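Local structure of cytoplasmic export protein 1 (Saccharomyces cerevisiae, 3VWA) at residues A[97-102]-A[196-201]. The protein takes part in nuclear tRNA export, may collect tRNA from export receptors at the nuclear pore and may deliver aminoacylated tRNA to the translation machinery. Numbering follows the deposited sequence.
Sequences DNLGSL and KSLMAP
The flat groups in this contact are the peptide units after Ser197 and Leu198, and Leu99 meets both at their oxygen ends rather than over either face. Leu99 CD2 stands 3.4 Å from Ser197 O, almost end-on, with a C=O···CD2 angle near 152°. Leu99 CD1 lies 3.5 Å from Leu198 O, approached more obliquely, at about 125°. One isobutyl group thus spans two successive carbonyls. Its CG is anti to the backbone N (chi1 174°), which carries the fork out from helix 99-102 and across to the end of helix 186-198. Apolar contact is thinner: Leu99 CD1 and Leu198 CD2 are 4.4 Å apart, and the CA atoms of these residues 7.4 Å. Leu198 also touches Phe94 and Trp96 of a loop, and Ile113 of helix 106-122. The hydroxyl of Ser197 turns back to Leu193 O within its own helix. The two segments bury 107 Å² and join a short helix to the C-terminal turn of a longer one within the part preceding the HEAT repeats, probably the kinase-like domain. Methyl groups facing carbonyl oxygens cannot serve as conventional hydrogen-bond donors, so the contact probably rests on dispersion, perhaps with weak polarisation of the methyls by the oxygens.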
loop_
_atom_site.group_PDB
_atom_site.type_symbol
_atom_site.label_atom_id
_atom_site.label_comp_id
_atom_site.label_asym_id
_atom_site.label_seq_id
_atom_site.Cartn_x
_atom_site.Cartn_y
_atom_site.Cartn_z
ATOM N N ASP A 97 -1.504 17.720 -11.867
ATOM C CA ASP A 97 -2.716 17.136 -12.487
ATOM C C ASP A 97 -3.584 16.390 -11.491
ATOM O O ASP A 97 -4.658 15.898 -11.856
ATOM C CB ASP A 97 -2.367 16.176 -13.641
ATOM C CG ASP A 97 -1.444 16.807 -14.671
ATOM O OD1 ASP A 97 -0.795 16.042 -15.438
ATOM O OD2 ASP A 97 -1.357 18.061 -14.720
ATOM N N ASN A 98 -3.132 16.292 -10.242
ATOM C CA ASN A 98 -3.914 15.569 -9.249
ATOM C C ASN A 98 -4.115 16.417 -8.019
ATOM O O ASN A 98 -4.573 15.953 -6.965
ATOM C CB ASN A 98 -3.286 14.208 -8.933
ATOM C CG ASN A 98 -4.196 13.329 -8.098
ATOM O OD1 ASN A 98 -5.410 13.287 -8.344
ATOM N ND2 ASN A 98 -3.627 12.640 -7.074
ATOM N N LEU A 99 -3.784 17.691 -8.149
ATOM C CA LEU A 99 -3.854 18.583 -7.020
ATOM C C LEU A 99 -5.284 18.529 -6.483
ATOM O O LEU A 99 -5.524 18.695 -5.297
ATOM C CB LEU A 99 -3.512 19.987 -7.469
ATOM C CG LEU A 99 -3.667 21.090 -6.432
ATOM C CD1 LEU A 99 -2.686 20.914 -5.267
ATOM C CD2 LEU A 99 -3.374 22.380 -7.135
ATOM N N GLY A 100 -6.232 18.256 -7.379
ATOM C CA GLY A 100 -7.653 18.276 -7.036
ATOM C C GLY A 100 -7.916 17.239 -5.980
ATOM O O GLY A 100 -8.619 17.500 -5.017
ATOM N N SER A 101 -7.324 16.065 -6.158
ATOM C CA SER A 101 -7.386 15.045 -5.144
ATOM C C SER A 101 -6.698 15.441 -3.879
ATOM O O SER A 101 -7.315 15.331 -2.842
ATOM C CB SER A 101 -6.807 13.732 -5.628
ATOM O OG SER A 101 -7.775 13.095 -6.420
ATOM N N LEU A 102 -5.437 15.885 -3.956
ATOM C CA LEU A 102 -4.595 16.067 -2.747
ATOM C C LEU A 102 -5.118 17.204 -1.901
ATOM O O LEU A 102 -4.991 17.163 -0.707
ATOM C CB LEU A 102 -3.152 16.400 -3.107
ATOM C CG LEU A 102 -2.376 15.378 -3.922
ATOM C CD1 LEU A 102 -1.108 16.092 -4.321
ATOM C CD2 LEU A 102 -2.106 14.121 -3.095
ATOM N N LYS A 196 -0.322 29.905 -3.126
ATOM C CA LYS A 196 -1.624 30.198 -3.744
ATOM C C LYS A 196 -1.957 29.151 -4.777
ATOM O O LYS A 196 -3.129 28.784 -4.898
ATOM C CB LYS A 196 -1.655 31.601 -4.354
ATOM C CG LYS A 196 -1.818 32.671 -3.262
ATOM C CD LYS A 196 -2.145 34.038 -3.815
ATOM C CE LYS A 196 -0.900 34.702 -4.349
ATOM N NZ LYS A 196 -1.147 36.038 -4.950
ATOM N N SER A 197 -0.944 28.647 -5.495
ATOM C CA SER A 197 -1.206 27.603 -6.499
ATOM C C SER A 197 -1.556 26.266 -5.832
ATOM O O SER A 197 -2.313 25.487 -6.389
ATOM C CB SER A 197 -0.029 27.394 -7.462
ATOM O OG SER A 197 0.577 28.619 -7.817
ATOM N N LEU A 198 -0.993 26.011 -4.651
ATOM C CA LEU A 198 -1.276 24.788 -3.899
ATOM C C LEU A 198 -2.677 24.770 -3.319
ATOM O O LEU A 198 -3.304 23.711 -3.260
ATOM C CB LEU A 198 -0.259 24.611 -2.759
ATOM C CG LEU A 198 1.104 24.099 -3.272
ATOM C CD1 LEU A 198 2.276 24.321 -2.329
ATOM C CD2 LEU A 198 1.012 22.622 -3.657
HETATM N N MSE A 199 -3.166 25.947 -2.905
HETATM C CA MSE A 199 -4.370 26.063 -2.091
HETATM C C MSE A 199 -5.231 27.138 -2.700
HETATM O O MSE A 199 -4.900 28.320 -2.565
HETATM C CB MSE A 199 -3.907 26.600 -0.733
HETATM C CG MSE A 199 -4.384 25.862 0.508
HETATM SE SE MSE A 199 -3.027 26.038 1.961
HETATM C CE MSE A 199 -3.479 24.319 2.773
ATOM N N ALA A 200 -6.320 26.759 -3.385
ATOM C CA ALA A 200 -7.312 27.729 -3.919
ATOM C C ALA A 200 -7.944 28.631 -2.813
ATOM O O ALA A 200 -8.126 28.177 -1.673
ATOM C CB ALA A 200 -8.392 26.998 -4.728
ATOM N N PRO A 201 -8.267 29.912 -3.137
ATOM C CA PRO A 201 -8.739 30.901 -2.126
ATOM C C PRO A 201 -9.894 30.479 -1.201
ATOM O O PRO A 201 -10.050 31.073 -0.129
ATOM C CB PRO A 201 -9.145 32.113 -2.979
ATOM C CG PRO A 201 -8.252 32.024 -4.176
ATOM C CD PRO A 201 -8.108 30.545 -4.466
#